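Local coordinates for arginase (PDB 2EF5), which probably catalyses the manganese-dependent hydrolysis of L-arginine to urea and L-ornithine, at residues 202-207 against 246-251; 256-261 against 279-284; 214-219 against 275-280; 137-142 against 160-165; 29-34 against 88-93. All blocks are in the same frame, centred on the assembly; numbering follows the deposited sequence.

Four of the five contacts pack a helix on one parallel eight-stranded sheet; interaction 1 joins two helices of the same layer. Helix 272-284 serves both interaction 2 and interaction 3, whose centres are about 6 Å apart and which share Gly279 and Leu280; their strands 255-261 and 212-217 are neighbours in the sheet. Interaction 5 lies about 8 Å from interaction 2 (between centres), on the adjoining strand 87-93. Interaction 4 is on the opposite face, about 23 Å from interaction 5 between centres. Along the chain interactions 5 and 4 come first, and the segments of interactions 1 and 3 alternate. Interaction 3 holds aspartates of the manganese site, so helix packing and metal binding meet there.

Interaction 1. Residues 202-207 against 246-251; sequences EVLKHL and MEILAE. With GAI (guanidine), chain I.
Leu204 meets both Ile248 and Leu249, and the side chains that meet between the two helices are all apolar. The helix axes pass 10.6 Å apart and cross at -35°, wide enough that branched side chains fill the space between them. Leu204 divides its two methyls: CD2 lies 3.9 Å from CD2 of Leu249, while CD1 rests against the backbone O of Ile248 and lies 4.1 Å from CG2 of the same residue. Its chi1 of -68°, with CG anti to the carbonyl carbon, points the fork at the neighbouring helix. Val203 adds a lighter touch, its CG1 4.3 Å from Leu249 CD2. No hydrogen bond joins the two segments.

The polar interaction belongs to Glu247, which takes no part in the apolar seam and grips a bound guanidine with both carboxylate oxygens. GAI N1 gives a hydrogen bond of 2.7 Å to Glu247 OE1, and GAI N3 one of 2.9 Å to Glu247 OE2, nearly straight at 173°. This twofold grip fixes the rotation of both partners. With a glutamine in its place one acceptor becomes a donor, and the guanidine would probably lose one of its two bonds and the countercharge to its cation. Arg240, His243, Leu244 and Ile289 complete that pocket.

Elsewhere, Leu204 O accepts from Arg254, and Lys205 forms a salt bridge with Asp158 of the second subunit. Side chains of both helices also touch strand 212-217, Leu204 on Leu212 and Leu249 on Val214. Two neighbouring helices lying side by side on one face of a parallel sheet are the arrangement of the α/β/α arginase fold.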
# COMPACT_ATOMS: atom_id res chain seq x y z
N GLU A 202 13.28 20.14 7.59
CA GLU A 202 13.85 18.89 7.11
C GLU A 202 15.06 19.10 6.20
O GLU A 202 16.00 18.30 6.21
CB GLU A 202 12.77 18.07 6.39
CG GLU A 202 11.82 17.37 7.34
CD GLU A 202 10.77 16.54 6.63
OE1 GLU A 202 11.03 16.11 5.48
OE2 GLU A 202 9.70 16.29 7.22
N VAL A 203 15.03 20.16 5.41
CA VAL A 203 16.15 20.47 4.53
C VAL A 203 17.39 20.74 5.39
O VAL A 203 18.46 20.18 5.15
CB VAL A 203 15.85 21.73 3.66
CG1 VAL A 203 17.12 22.26 3.02
CG2 VAL A 203 14.85 21.38 2.58
N LEU A 204 17.24 21.60 6.39
CA LEU A 204 18.36 21.94 7.27
C LEU A 204 18.90 20.73 8.02
O LEU A 204 20.11 20.64 8.27
CB LEU A 204 17.93 23.02 8.27
CG LEU A 204 17.64 24.40 7.67
CD1 LEU A 204 17.11 25.32 8.76
CD2 LEU A 204 18.91 24.97 7.06
N LYS A 205 18.01 19.82 8.39
CA LYS A 205 18.40 18.61 9.13
C LYS A 205 19.17 17.69 8.20
O LYS A 205 20.25 17.18 8.54
CB LYS A 205 17.16 17.89 9.65
CG LYS A 205 17.45 16.69 10.55
CD LYS A 205 17.94 17.13 11.93
CE LYS A 205 17.99 15.95 12.91
NZ LYS A 205 18.28 16.40 14.31
N HIS A 206 18.61 17.47 7.01
CA HIS A 206 19.22 16.61 6.01
C HIS A 206 20.62 17.09 5.64
O HIS A 206 21.49 16.29 5.29
CB HIS A 206 18.36 16.57 4.76
CG HIS A 206 18.79 15.55 3.75
ND1 HIS A 206 18.66 14.20 3.96
CD2 HIS A 206 19.37 15.69 2.53
CE1 HIS A 206 19.14 13.54 2.91
NE2 HIS A 206 19.57 14.43 2.04
N LEU A 207 20.84 18.41 5.72
CA LEU A 207 22.13 19.00 5.37
C LEU A 207 22.80 19.61 6.59
O LEU A 207 23.60 20.54 6.47
CB LEU A 207 21.93 20.09 4.30
CG LEU A 207 21.17 19.70 3.03
CD1 LEU A 207 21.01 20.93 2.13
CD2 LEU A 207 21.94 18.61 2.30
N MET A 246 12.98 31.11 2.54
CA MET A 246 14.19 31.91 2.62
C MET A 246 14.50 32.33 4.05
O MET A 246 15.65 32.28 4.47
CB MET A 246 14.06 33.17 1.74
CG MET A 246 13.93 32.91 0.26
SD MET A 246 15.33 32.02 -0.49
CE MET A 246 14.63 30.41 -0.70
N GLU A 247 13.48 32.74 4.80
CA GLU A 247 13.68 33.18 6.18
C GLU A 247 14.16 32.05 7.10
O GLU A 247 15.01 32.27 7.96
CB GLU A 247 12.39 33.79 6.75
CG GLU A 247 11.84 34.95 5.93
CD GLU A 247 10.44 35.37 6.37
OE1 GLU A 247 9.64 34.48 6.72
OE2 GLU A 247 10.13 36.57 6.34
N ILE A 248 13.62 30.85 6.91
CA ILE A 248 14.04 29.74 7.75
C ILE A 248 15.47 29.32 7.40
O ILE A 248 16.25 28.97 8.28
CB ILE A 248 13.06 28.55 7.63
CG1 ILE A 248 11.69 28.96 8.19
CG2 ILE A 248 13.59 27.35 8.39
CD1 ILE A 248 10.61 27.88 8.10
N LEU A 249 15.82 29.36 6.12
CA LEU A 249 17.18 29.02 5.73
C LEU A 249 18.12 30.10 6.29
O LEU A 249 19.22 29.79 6.76
CB LEU A 249 17.32 28.95 4.20
CG LEU A 249 16.55 27.81 3.52
CD1 LEU A 249 16.72 27.90 2.00
CD2 LEU A 249 17.04 26.46 4.03
N ALA A 250 17.67 31.35 6.26
CA ALA A 250 18.47 32.45 6.78
C ALA A 250 18.76 32.26 8.27
O ALA A 250 19.89 32.47 8.71
CB ALA A 250 17.76 33.78 6.55
N GLU A 251 17.74 31.86 9.03
CA GLU A 251 17.87 31.65 10.48
C GLU A 251 18.98 30.66 10.84
O GLU A 251 19.62 30.79 11.88
CB GLU A 251 16.56 31.14 11.09
CG GLU A 251 15.40 32.14 11.10
CD GLU A 251 14.14 31.58 11.78
OE1 GLU A 251 13.97 30.34 11.83
OE2 GLU A 251 13.31 32.39 12.24
C GAI I . 6.69 35.89 5.26
N1 GAI I . 7.10 34.75 5.84
N2 GAI I . 5.47 35.96 4.74
N3 GAI I . 7.50 36.96 5.22

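Interaction 2. Residues 256-261 against 279-284; sequences QSLDLV and GLALSL
Leu258 is the side chain that ties the strand to the helix, pressing one methyl against Leu284 and the other against Ala281. Its CD1 comes within 3.5 Å of CD2 of Leu284, and its CD2 lies 3.7 Å from CB of Ala281. The same Leu284 methyl is also 4.0 Å from Leu258 CD2, which places it across the fork of the strand leucine. Both leucines have CG anti to the backbone N (chi1 166° for Leu258, -175° for Leu284), an extended setting that carries their methyls out to meet between the backbones. Leu260, two residues along and on the same face of the strand, adds CD1 at 4.1 Å from Ala281 CB, so this small side chain is touched by two leucines. With an alanine at Leu258 both methyls are gone, and a gap would probably open in front of Ala281, with the Leu284 methyl set free to turn.

The second shell holds the strand in place. Leu258 bonds through its backbone to Pro89 and Val91 on one neighbouring strand, while Ser257 and Asp259 bond to Val214 on the other. Asp259, on the opposite face, takes hydrogen bonds with Ser215, Ser99 and Ser102. On the helix, Ser283 OG is hydrogen-bonded to His243 ND1, linking helices 272-284 and 239-252.

Strand and helix run almost antiparallel, their N-to-C directions 169° apart and their axes 10.2 Å from each other. The last helix of the chain thus folds back over the strand that precedes it, the β-α arrangement of the parallel α/β arginase fold.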
# COMPACT_ATOMS: atom_id res chain seq x y z
N GLN A 256 25.76 30.35 2.53
CA GLN A 256 27.00 31.02 2.13
C GLN A 256 27.04 31.58 0.71
O GLN A 256 27.93 32.36 0.37
CB GLN A 256 28.18 30.06 2.28
CG GLN A 256 28.01 28.81 1.43
CD GLN A 256 29.31 28.35 0.77
OE1 GLN A 256 30.28 28.01 1.45
NE2 GLN A 256 29.32 28.35 -0.56
N SER A 257 26.10 31.16 -0.15
CA SER A 257 26.09 31.64 -1.53
C SER A 257 24.71 31.50 -2.16
O SER A 257 23.91 30.66 -1.75
CB SER A 257 27.14 30.89 -2.35
OG SER A 257 27.00 29.48 -2.18
N LEU A 258 24.45 32.29 -3.19
CA LEU A 258 23.13 32.28 -3.82
C LEU A 258 23.12 32.55 -5.31
O LEU A 258 23.86 33.42 -5.79
CB LEU A 258 22.25 33.34 -3.13
CG LEU A 258 20.94 33.77 -3.80
CD1 LEU A 258 19.92 32.67 -3.62
CD2 LEU A 258 20.43 35.06 -3.18
N ASP A 259 22.28 31.82 -6.05
CA ASP A 259 22.11 32.07 -7.48
C ASP A 259 20.67 32.55 -7.66
O ASP A 259 19.76 31.99 -7.05
CB ASP A 259 22.24 30.80 -8.35
CG ASP A 259 23.53 30.05 -8.13
OD1 ASP A 259 24.59 30.67 -7.93
OD2 ASP A 259 23.47 28.80 -8.19
N LEU A 260 20.48 33.56 -8.50
CA LEU A 260 19.15 34.08 -8.82
C LEU A 260 19.12 33.91 -10.33
O LEU A 260 19.67 34.73 -11.06
CB LEU A 260 19.04 35.56 -8.44
CG LEU A 260 19.15 35.90 -6.95
CD1 LEU A 260 19.05 37.41 -6.78
CD2 LEU A 260 18.03 35.20 -6.17
N VAL A 261 18.48 32.85 -10.79
CA VAL A 261 18.48 32.54 -12.22
C VAL A 261 17.14 32.48 -12.94
O VAL A 261 16.07 32.53 -12.34
CB VAL A 261 19.18 31.18 -12.47
CG1 VAL A 261 20.59 31.19 -11.88
CG2 VAL A 261 18.36 30.06 -11.84
N GLY A 279 13.53 40.42 -3.69
CA GLY A 279 12.95 40.38 -2.36
C GLY A 279 13.31 39.09 -1.65
O GLY A 279 13.59 39.09 -0.45
N LEU A 280 13.31 37.98 -2.39
CA LEU A 280 13.65 36.70 -1.80
C LEU A 280 15.11 36.67 -1.38
O LEU A 280 15.44 36.10 -0.34
CB LEU A 280 13.34 35.56 -2.78
CG LEU A 280 11.84 35.34 -3.00
CD1 LEU A 280 11.60 34.35 -4.14
CD2 LEU A 280 11.21 34.83 -1.71
N ALA A 281 15.98 37.30 -2.15
CA ALA A 281 17.40 37.34 -1.78
C ALA A 281 17.55 38.09 -0.45
O ALA A 281 18.32 37.68 0.42
CB ALA A 281 18.22 38.04 -2.86
N LEU A 282 16.80 39.18 -0.29
CA LEU A 282 16.88 39.97 0.93
C LEU A 282 16.47 39.12 2.14
O LEU A 282 17.13 39.14 3.18
CB LEU A 282 15.99 41.21 0.82
CG LEU A 282 16.31 42.18 -0.33
CD1 LEU A 282 15.30 43.33 -0.31
CD2 LEU A 282 17.75 42.70 -0.21
N SER A 283 15.40 38.35 1.99
CA SER A 283 14.96 37.49 3.09
C SER A 283 16.02 36.43 3.39
O SER A 283 16.28 36.11 4.55
CB SER A 283 13.64 36.80 2.76
OG SER A 283 12.59 37.73 2.64
N LEU A 284 16.63 35.88 2.34
CA LEU A 284 17.65 34.86 2.54
C LEU A 284 18.85 35.44 3.27
O LEU A 284 19.53 34.74 4.02
CB LEU A 284 18.09 34.28 1.20
CG LEU A 284 19.08 33.12 1.30
CD1 LEU A 284 18.42 31.93 1.98
CD2 LEU A 284 19.56 32.72 -0.09

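Interaction 3. Residues 214-219 against 275-280; sequences VSLDAD and EMLVGL. With MN (manganese (II) ion), chain G; MN (manganese (II) ion), chain H.
Leu216, which points at the helix, and Ala218 make the dense part of this contact, meeting Leu280 and Leu277. CD2 of Leu216 lies 3.8 Å from CD1 of Leu280, the two side chains crossing at about a right angle. Ala218 CB fits against the fork of Leu277, 3.7 Å from its CD1 and 3.8 Å from its CD2. Leu277 has an unusual chi1 of -97°, and from there both its methyls reach the turn at Ala218. Leu216 and Leu277 touch more lightly.

The helix becomes looser outward: Glu275 is exposed, and Met276 and Gly279 are partly exposed, none of them meeting the strand.

Asp217 at the strand end and Asp219 in the 3-10 turn after it point away from the helix and are held by metal and hydrogen bonds. Asp217 OD2 bridges the two manganese ions, 2.5 Å from the chain G ion, to which Asp219 OD2 also binds at 2.2 Å. The second oxygen, Asp217 OD1, accepts from Asp219 N at 2.8 Å (163°), on its anti side and 22° out of the carboxylate plane. This Asx turn sets the two carboxylates beside one metal. Asp219 OD1 is in turn bonded to Ala119 N.

Apolar packing thus backs the strand end whose aspartates, with His96, Asp118, His120 and Asp122, form the binuclear manganese site of the arginase family.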
# COMPACT_ATOMS: atom_id res chain seq x y z
N VAL A 214 22.34 28.18 -2.02
CA VAL A 214 20.95 28.18 -2.46
C VAL A 214 20.87 28.61 -3.92
O VAL A 214 21.36 29.67 -4.29
CB VAL A 214 20.10 29.14 -1.61
CG1 VAL A 214 18.67 29.21 -2.18
CG2 VAL A 214 20.08 28.68 -0.16
N SER A 215 20.27 27.77 -4.76
CA SER A 215 20.14 28.10 -6.17
C SER A 215 18.66 28.31 -6.42
O SER A 215 17.87 27.36 -6.41
CB SER A 215 20.69 26.96 -7.04
OG SER A 215 20.90 27.41 -8.36
N LEU A 216 18.27 29.56 -6.65
CA LEU A 216 16.87 29.90 -6.85
C LEU A 216 16.49 30.18 -8.30
O LEU A 216 16.91 31.18 -8.89
CB LEU A 216 16.52 31.10 -5.96
CG LEU A 216 15.11 31.69 -6.00
CD1 LEU A 216 14.07 30.64 -5.62
CD2 LEU A 216 15.04 32.89 -5.04
N ASP A 217 15.68 29.29 -8.86
CA ASP A 217 15.18 29.44 -10.22
C ASP A 217 13.84 30.15 -10.09
O ASP A 217 12.97 29.69 -9.36
CB ASP A 217 14.98 28.07 -10.88
CG ASP A 217 14.64 28.18 -12.35
OD1 ASP A 217 13.79 29.02 -12.70
OD2 ASP A 217 15.21 27.42 -13.16
N ALA A 218 13.68 31.26 -10.79
CA ALA A 218 12.45 32.04 -10.73
C ALA A 218 11.21 31.23 -11.03
O ALA A 218 10.13 31.54 -10.52
CB ALA A 218 12.54 33.23 -11.69
N ASP A 219 11.34 30.19 -11.85
CA ASP A 219 10.18 29.40 -12.20
C ASP A 219 9.60 28.54 -11.09
O ASP A 219 8.60 27.87 -11.31
CB ASP A 219 10.45 28.53 -13.44
CG ASP A 219 11.36 27.35 -13.15
OD1 ASP A 219 11.64 27.03 -11.98
OD2 ASP A 219 11.78 26.71 -14.13
N GLU A 275 11.79 41.61 -9.44
CA GLU A 275 11.56 42.23 -8.14
C GLU A 275 11.25 41.15 -7.11
O GLU A 275 11.66 41.26 -5.95
CB GLU A 275 10.40 43.24 -8.22
CG GLU A 275 10.64 44.33 -9.26
CD GLU A 275 9.49 45.32 -9.39
OE1 GLU A 275 8.34 44.95 -9.08
OE2 GLU A 275 9.74 46.46 -9.83
N MET A 276 10.56 40.10 -7.53
CA MET A 276 10.23 38.98 -6.65
C MET A 276 11.51 38.34 -6.13
O MET A 276 11.67 38.15 -4.93
CB MET A 276 9.44 37.91 -7.40
CG MET A 276 7.95 38.17 -7.58
SD MET A 276 6.99 37.93 -6.06
CE MET A 276 7.85 36.51 -5.33
N LEU A 277 12.40 37.99 -7.05
CA LEU A 277 13.65 37.35 -6.66
C LEU A 277 14.55 38.24 -5.82
O LEU A 277 15.27 37.75 -4.95
CB LEU A 277 14.41 36.85 -7.89
CG LEU A 277 14.20 35.36 -8.20
CD1 LEU A 277 12.73 35.08 -8.46
CD2 LEU A 277 15.03 34.96 -9.41
N VAL A 278 14.55 39.53 -6.09
CA VAL A 278 15.38 40.41 -5.28
C VAL A 278 14.85 40.37 -3.84
O VAL A 278 15.63 40.26 -2.89
CB VAL A 278 15.36 41.86 -5.79
CG1 VAL A 278 15.98 42.78 -4.75
CG2 VAL A 278 16.13 41.96 -7.10
N GLY A 279 13.53 40.42 -3.69
CA GLY A 279 12.95 40.38 -2.36
C GLY A 279 13.31 39.09 -1.65
O GLY A 279 13.59 39.09 -0.45
N LEU A 280 13.31 37.98 -2.39
CA LEU A 280 13.65 36.70 -1.80
C LEU A 280 15.11 36.67 -1.38
O LEU A 280 15.44 36.10 -0.34
CB LEU A 280 13.34 35.56 -2.78
CG LEU A 280 11.84 35.34 -3.00
CD1 LEU A 280 11.60 34.35 -4.14
CD2 LEU A 280 11.21 34.83 -1.71
MN MN G . 13.66 25.58 -13.82
MN MN H . 16.54 25.37 -13.23

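Interaction 4. Residues 137-142 against 160-165; sequences MPLAVL and KDVVLV
Leu139 carries this contact, with 69 Å² of its surface buried by the strand segment, and it meets Val162 and Leu164 end on. Its CD2 is the main point of touch, 3.7 Å from CD2 of Leu164 and 3.9 Å from CG1 of Val162. The other methyl, CD1, also reaches Val162 CG1, at 4.0 Å, so the valine methyl sits before the fork of the leucine. The side chains approach tip to tip rather than alongside, which suits the wide spacing of the backbones: the nearest CA atoms, those of Leu139 and Val162, are 8.9 Å apart. Leu139 spans this distance because its CG is anti to the backbone N (chi1 -173°), sending the branch straight out from the helix.

Helix 138-142 lies on the path between strands 113-117 and 162-167, which are parallel neighbours in the sheet, so the contact belongs to a β-α-β crossover of the arginase fold. It covers the face opposite that taken by helix 196-206, to which Val163 and Val165 of the same strand turn.

Val162, with 30 Å² buried, points at the helix directly. Leu164 starts out obliquely and only its end bends nearer, its CG being 4.0 Å from Leu139 CD2. All three side chains are buried, and no hydrogen bond joins the segments. Trp116 packs against both Leu139 and Leu164 from the adjoining strand. The metal site is close by: the side chain of Leu139 comes within about 4 Å of that of Asp122, and that of Leu164 within about 5 Å of that of Asp118, two aspartates that bind manganese.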
# COMPACT_ATOMS: atom_id res chain seq x y z
N MET A 137 20.65 20.21 -17.28
CA MET A 137 21.56 19.20 -16.72
C MET A 137 22.55 19.69 -15.64
O MET A 137 23.30 18.88 -15.10
CB MET A 137 22.40 18.56 -17.84
CG MET A 137 21.76 18.55 -19.22
SD MET A 137 22.92 17.95 -20.48
CE MET A 137 21.79 17.10 -21.59
N PRO A 138 22.55 20.99 -15.30
CA PRO A 138 23.51 21.46 -14.29
C PRO A 138 23.60 20.74 -12.95
O PRO A 138 24.70 20.52 -12.45
CB PRO A 138 23.17 22.94 -14.14
CG PRO A 138 21.70 22.96 -14.37
CD PRO A 138 21.55 22.05 -15.57
N LEU A 139 22.46 20.40 -12.36
CA LEU A 139 22.49 19.73 -11.06
C LEU A 139 23.08 18.33 -11.20
O LEU A 139 23.77 17.86 -10.31
CB LEU A 139 21.09 19.66 -10.44
CG LEU A 139 21.03 19.13 -9.00
CD1 LEU A 139 22.01 19.89 -8.12
CD2 LEU A 139 19.62 19.28 -8.46
N ALA A 140 22.79 17.67 -12.32
CA ALA A 140 23.34 16.33 -12.55
C ALA A 140 24.85 16.48 -12.63
O ALA A 140 25.59 15.81 -11.91
CB ALA A 140 22.79 15.76 -13.85
N VAL A 141 25.31 17.38 -13.50
CA VAL A 141 26.74 17.63 -13.67
C VAL A 141 27.40 17.90 -12.32
O VAL A 141 28.41 17.27 -11.98
CB VAL A 141 26.98 18.85 -14.59
CG1 VAL A 141 28.45 19.22 -14.60
CG2 VAL A 141 26.50 18.54 -16.00
N LEU A 142 26.85 18.83 -11.55
CA LEU A 142 27.41 19.15 -10.24
C LEU A 142 27.49 17.90 -9.38
O LEU A 142 28.37 17.78 -8.52
CB LEU A 142 26.55 20.20 -9.53
CG LEU A 142 26.67 21.63 -10.06
CD1 LEU A 142 25.54 22.48 -9.50
CD2 LEU A 142 28.03 22.21 -9.65
N LYS A 160 23.94 13.16 -2.06
CA LYS A 160 23.32 13.09 -0.75
C LYS A 160 23.30 14.42 -0.01
O LYS A 160 22.63 14.55 1.02
CB LYS A 160 24.00 12.01 0.10
CG LYS A 160 23.84 10.61 -0.48
CD LYS A 160 24.38 9.52 0.45
CE LYS A 160 24.08 8.14 -0.11
NZ LYS A 160 24.54 7.05 0.80
N ASP A 161 24.03 15.40 -0.52
CA ASP A 161 24.06 16.72 0.10
C ASP A 161 23.25 17.70 -0.76
O ASP A 161 23.47 18.91 -0.72
CB ASP A 161 25.49 17.22 0.26
CG ASP A 161 26.33 16.33 1.16
OD1 ASP A 161 25.79 15.87 2.19
OD2 ASP A 161 27.52 16.11 0.85
N VAL A 162 22.33 17.15 -1.54
CA VAL A 162 21.47 17.95 -2.42
C VAL A 162 20.00 17.77 -2.05
O VAL A 162 19.56 16.67 -1.74
CB VAL A 162 21.64 17.55 -3.91
CG1 VAL A 162 20.60 18.29 -4.77
CG2 VAL A 162 23.05 17.88 -4.39
N VAL A 163 19.25 18.86 -2.06
CA VAL A 163 17.82 18.81 -1.77
C VAL A 163 17.11 19.69 -2.78
O VAL A 163 17.50 20.84 -2.98
CB VAL A 163 17.49 19.32 -0.33
CG1 VAL A 163 15.99 19.23 -0.09
CG2 VAL A 163 18.23 18.50 0.72
N LEU A 164 16.10 19.14 -3.43
CA LEU A 164 15.31 19.85 -4.42
C LEU A 164 14.00 20.26 -3.74
O LEU A 164 13.40 19.45 -3.04
CB LEU A 164 15.00 18.95 -5.62
CG LEU A 164 16.08 18.76 -6.68
CD1 LEU A 164 15.77 17.55 -7.57
CD2 LEU A 164 16.16 20.03 -7.52
N VAL A 165 13.57 21.49 -3.96
CA VAL A 165 12.34 21.98 -3.35
C VAL A 165 11.48 22.71 -4.37
O VAL A 165 11.95 23.60 -5.07
CB VAL A 165 12.63 22.97 -2.18
CG1 VAL A 165 11.33 23.42 -1.52
CG2 VAL A 165 13.56 22.32 -1.15

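Interaction 5. Residues 29-34 against 88-93; sequences ARLLEQ and FPIVLG
The backbones at Leu31 and Leu92 stand well apart, their CA atoms 10.1 Å from each other although they are the nearest pair across the contact. On one side the chain leaves a helix at Ala29, passes through Arg30 in a left-handed conformation (phi 59°, psi 41°) as the N-cap, and enters helix 31-37. On the other runs strand 87-93, extended, with Ile90 and Leu92 on the face turned to that helix. Gln34 folds back over the helix start, its NE2 making weak hydrogen bonds to Ala29 O and Arg30 O.

Helix 31-37 belongs to the connection between strands 2-8 and 41-47, but its Leu31 touches strand 87-93, the neighbour of 2-8 in the parallel sheet. The contact lies on the same face of the α/β arginase fold as helix 272-284, whose Val278 touches Ala29, Leu31 and Gln34.

Leu31 spans the distance between the backbones, burying 55 Å² against the strand. Its CD2 meets CD2 of Leu92 at 3.6 Å, the two leucines coming tip to tip. The same methyl lies more loosely against CG2 of Ile90, at 4.4 Å. A chi1 of 160°, with CG anti to the backbone N, extends Leu31 toward the sheet. Beside the contact, Ile90 CG1 lies in plane at the edge of the Phe88 ring, and Leu92 packs on Val5 of strand 2-8.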
# COMPACT_ATOMS: atom_id res chain seq x y z
N ALA A 29 16.06 46.00 -10.51
CA ALA A 29 15.13 45.82 -9.40
C ALA A 29 15.79 46.30 -8.09
O ALA A 29 15.28 46.05 -6.99
CB ALA A 29 14.72 44.36 -9.29
N ARG A 30 16.93 46.98 -8.23
CA ARG A 30 17.67 47.53 -7.10
C ARG A 30 18.14 46.52 -6.05
O ARG A 30 18.09 46.77 -4.86
CB ARG A 30 16.85 48.63 -6.42
CG ARG A 30 16.36 49.70 -7.40
CD ARG A 30 15.57 50.79 -6.71
NE ARG A 30 16.40 51.56 -5.78
CZ ARG A 30 16.32 51.48 -4.46
NH1 ARG A 30 15.44 50.67 -3.88
NH2 ARG A 30 17.14 52.21 -3.70
N LEU A 31 18.60 45.36 -6.52
CA LEU A 31 19.09 44.33 -5.61
C LEU A 31 20.20 44.90 -4.74
O LEU A 31 20.24 44.71 -3.53
CB LEU A 31 19.65 43.15 -6.42
CG LEU A 31 20.60 42.21 -5.68
CD1 LEU A 31 19.84 41.47 -4.59
CD2 LEU A 31 21.24 41.24 -6.67
N LEU A 32 21.10 45.61 -5.39
CA LEU A 32 22.26 46.20 -4.75
C LEU A 32 21.93 47.28 -3.71
O LEU A 32 22.41 47.23 -2.59
CB LEU A 32 23.16 46.76 -5.84
CG LEU A 32 24.65 46.63 -5.57
CD1 LEU A 32 25.37 46.41 -6.90
CD2 LEU A 32 25.14 47.87 -4.84
N GLU A 33 21.12 48.25 -4.10
CA GLU A 33 20.74 49.32 -3.19
C GLU A 33 20.04 48.75 -1.96
O GLU A 33 20.29 49.17 -0.83
CB GLU A 33 19.81 50.32 -3.89
CG GLU A 33 20.42 51.06 -5.08
CD GLU A 33 20.83 50.15 -6.24
OE1 GLU A 33 20.31 49.02 -6.35
OE2 GLU A 33 21.68 50.58 -7.06
N GLN A 34 19.16 47.77 -2.17
CA GLN A 34 18.43 47.17 -1.05
C GLN A 34 19.32 46.32 -0.15
O GLN A 34 19.06 46.22 1.05
CB GLN A 34 17.23 46.36 -1.56
CG GLN A 34 16.23 47.21 -2.35
CD GLN A 34 14.97 46.46 -2.71
OE1 GLN A 34 14.13 46.19 -1.86
NE2 GLN A 34 14.84 46.10 -3.98
N PHE A 88 30.06 36.99 0.63
CA PHE A 88 28.90 36.24 0.16
C PHE A 88 28.64 36.54 -1.32
O PHE A 88 28.37 37.69 -1.68
CB PHE A 88 27.67 36.62 0.99
CG PHE A 88 26.47 35.74 0.75
CD1 PHE A 88 26.08 34.82 1.70
CD2 PHE A 88 25.73 35.86 -0.41
CE1 PHE A 88 24.95 34.02 1.50
CE2 PHE A 88 24.60 35.08 -0.63
CZ PHE A 88 24.20 34.16 0.32
N PRO A 89 28.73 35.52 -2.18
CA PRO A 89 28.50 35.74 -3.61
C PRO A 89 27.06 35.48 -4.07
O PRO A 89 26.46 34.47 -3.72
CB PRO A 89 29.46 34.77 -4.26
CG PRO A 89 29.33 33.58 -3.37
CD PRO A 89 29.36 34.20 -1.96
N ILE A 90 26.55 36.41 -4.86
CA ILE A 90 25.21 36.28 -5.43
C ILE A 90 25.42 36.35 -6.94
O ILE A 90 25.91 37.35 -7.46
CB ILE A 90 24.28 37.44 -5.04
CG1 ILE A 90 24.05 37.45 -3.53
CG2 ILE A 90 22.95 37.28 -5.78
CD1 ILE A 90 23.17 38.60 -3.06
N VAL A 91 25.05 35.27 -7.62
CA VAL A 91 25.22 35.22 -9.06
C VAL A 91 23.87 35.43 -9.75
O VAL A 91 22.92 34.70 -9.50
CB VAL A 91 25.80 33.85 -9.49
CG1 VAL A 91 26.06 33.84 -10.99
CG2 VAL A 91 27.09 33.58 -8.70
N LEU A 92 23.81 36.45 -10.60
CA LEU A 92 22.61 36.79 -11.34
C LEU A 92 22.71 36.10 -12.67
O LEU A 92 23.71 36.22 -13.37
CB LEU A 92 22.54 38.30 -11.59
CG LEU A 92 22.85 39.18 -10.38
CD1 LEU A 92 22.73 40.64 -10.79
CD2 LEU A 92 21.89 38.86 -9.23
N GLY A 93 21.67 35.38 -13.05
CA GLY A 93 21.83 34.71 -14.30
C GLY A 93 20.75 34.72 -15.33
O GLY A 93 19.70 35.36 -15.22